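Local atomic coordinates of PHD finger protein 14 (Danio rerio, PDB entry 7D86), a protein that binds histone H3, preferring the unmodified form, through its zinc-finger region and represses PDGFRA expression. Residues 13-18 and 38-43. Sequence-based numbering, arbitrary orientation.
With ZN (zinc ion), chain E.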
loop_
_atom_site.group_PDB
_atom_site.type_symbol
_atom_site.label_atom_id
_atom_site.label_comp_id
_atom_site.label_asym_id
_atom_site.label_seq_id
_atom_site.Cartn_x
_atom_site.Cartn_y
_atom_site.Cartn_z
ATOM N N CYS A 13 4.275 -3.632 -6.593
ATOM C CA CYS A 13 2.904 -3.287 -6.241
ATOM C C CYS A 13 2.812 -2.464 -4.958
ATOM O O CYS A 13 1.709 -2.079 -4.559
ATOM C CB CYS A 13 2.068 -4.555 -6.099
ATOM S SG CYS A 13 2.432 -5.451 -4.591
ATOM N N VAL A 14 3.927 -2.168 -4.307
ATOM C CA VAL A 14 3.928 -1.337 -3.107
ATOM C C VAL A 14 4.222 0.119 -3.442
ATOM O O VAL A 14 3.440 1.008 -3.111
ATOM C CB VAL A 14 4.934 -1.886 -2.072
ATOM C CG1 VAL A 14 5.078 -0.905 -0.886
ATOM C CG2 VAL A 14 4.485 -3.271 -1.592
ATOM N N CYS A 15 5.340 0.379 -4.122
ATOM C CA CYS A 15 5.743 1.739 -4.457
ATOM C C CYS A 15 5.435 2.134 -5.896
ATOM O O CYS A 15 5.640 3.298 -6.246
ATOM C CB CYS A 15 7.243 1.917 -4.197
ATOM S SG CYS A 15 8.299 0.939 -5.306
ATOM N N LEU A 16 4.965 1.202 -6.732
ATOM C CA LEU A 16 4.682 1.394 -8.159
ATOM C C LEU A 16 5.922 1.736 -8.982
ATOM O O LEU A 16 5.796 2.079 -10.163
ATOM C CB LEU A 16 3.597 2.456 -8.397
ATOM C CG LEU A 16 2.240 2.158 -7.741
ATOM C CD1 LEU A 16 1.215 3.225 -8.097
ATOM C CD2 LEU A 16 1.715 0.751 -8.092
ATOM N N GLY A 17 7.118 1.640 -8.407
ATOM C CA GLY A 17 8.331 1.778 -9.182
ATOM C C GLY A 17 8.607 0.540 -10.015
ATOM O O GLY A 17 7.997 -0.515 -9.837
ATOM N N ASP A 18 9.563 0.668 -10.942
ATOM C CA ASP A 18 9.875 -0.426 -11.853
ATOM C C ASP A 18 11.361 -0.762 -11.923
ATOM O O ASP A 18 11.754 -1.591 -12.755
ATOM C CB ASP A 18 9.350 -0.114 -13.261
ATOM C CG ASP A 18 9.885 1.203 -13.819
ATOM O OD1 ASP A 18 11.119 1.396 -13.870
ATOM O OD2 ASP A 18 9.063 2.044 -14.236
ATOM N N GLU A 38 12.157 -6.519 -3.235
ATOM C CA GLU A 38 12.688 -7.118 -2.015
ATOM C C GLU A 38 12.652 -6.122 -0.860
ATOM O O GLU A 38 12.158 -6.432 0.232
ATOM C CB GLU A 38 14.122 -7.600 -2.246
ATOM C CG GLU A 38 14.261 -8.811 -3.142
ATOM C CD GLU A 38 15.701 -9.047 -3.560
ATOM O OE1 GLU A 38 16.456 -8.059 -3.678
ATOM O OE2 GLU A 38 16.081 -10.217 -3.767
ATOM N N GLY A 39 13.162 -4.911 -1.094
ATOM C CA GLY A 39 13.222 -3.895 -0.058
ATOM C C GLY A 39 11.873 -3.351 0.357
ATOM O O GLY A 39 11.761 -2.767 1.437
ATOM N N CYS A 40 10.842 -3.536 -0.464
ATOM C CA CYS A 40 9.500 -3.117 -0.084
ATOM C C CYS A 40 8.716 -4.203 0.642
ATOM O O CYS A 40 7.588 -3.944 1.073
ATOM C CB CYS A 40 8.716 -2.653 -1.316
ATOM S SG CYS A 40 9.317 -1.108 -2.040
ATOM N N TYR A 41 9.283 -5.405 0.802
ATOM C CA TYR A 41 8.581 -6.509 1.444
ATOM C C TYR A 41 9.345 -7.111 2.615
ATOM O O TYR A 41 8.897 -8.118 3.178
ATOM C CB TYR A 41 8.279 -7.614 0.419
ATOM C CG TYR A 41 7.128 -8.526 0.794
ATOM C CD1 TYR A 41 5.873 -8.005 1.068
ATOM C CD2 TYR A 41 7.290 -9.913 0.838
ATOM C CE1 TYR A 41 4.816 -8.820 1.396
ATOM C CE2 TYR A 41 6.235 -10.744 1.171
ATOM C CZ TYR A 41 4.999 -10.194 1.445
ATOM O OH TYR A 41 3.941 -11.010 1.767
ATOM N N GLY A 42 10.479 -6.533 3.001
ATOM C CA GLY A 42 11.300 -7.104 4.046
ATOM C C GLY A 42 12.234 -8.203 3.596
ATOM O O GLY A 42 12.859 -8.846 4.445
ATOM N N VAL A 43 12.344 -8.445 2.291
ATOM C CA VAL A 43 13.233 -9.472 1.766
ATOM C C VAL A 43 14.534 -8.841 1.285
ATOM O O VAL A 43 15.557 -8.904 1.967
ATOM C CB VAL A 43 12.556 -10.267 0.627
ATOM C CG1 VAL A 43 13.500 -11.324 0.070
ATOM C CG2 VAL A 43 11.264 -10.902 1.119
HETATM ZN ZN ZN E . 8.762 -1.066 -4.293
#
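Cys40 and Cys15 meet through a shared zinc ion, and Val14 packs against Cys40 CB. The side chain of Cys40 does two jobs. Its CB faces segment 13-18 and lies 3.9 Å from Val14 CB, an apolar contact. The branch CG1 of Val14 lies against the same Cys40 CB at 4.1 Å, while CG2 comes near Cys40 O. One atom further out, Cys40 SG binds the zinc ion at 2.3 Å. It gets there because SG stands anti to the carbonyl carbon (chi1 -69°), which aims the thiolate across to the other segment. Cys15 SG binds the same zinc ion, also at 2.3 Å, from another corner of the coordination sphere. The two sulfurs, Cys15 SG and Cys40 SG, are 4.0 Å apart, so the metal joins them and there is no disulfide. No hydrogen bond links the segments.

This is the first zinc site of PHD-type finger 1, in the N-terminal part of the PZP unit. Cys12 and His37, the latter through ND1, complete the set of three cysteines and one histidine. Cys12 and Cys15 form the CxxC pair of this finger, and Cys40 comes from the short helix 38-41. Cys15 SG is also held from its own loop. Gly17 N donates to it at 3.4 Å with an N-H...S angle of 156°, which would probably soften the charge on the sulfur. Val14 is buried, and Val36 of strand 35-37 touches its side chain, as do Val96 and Leu100 of helix 96-101 in the pre-PHD finger.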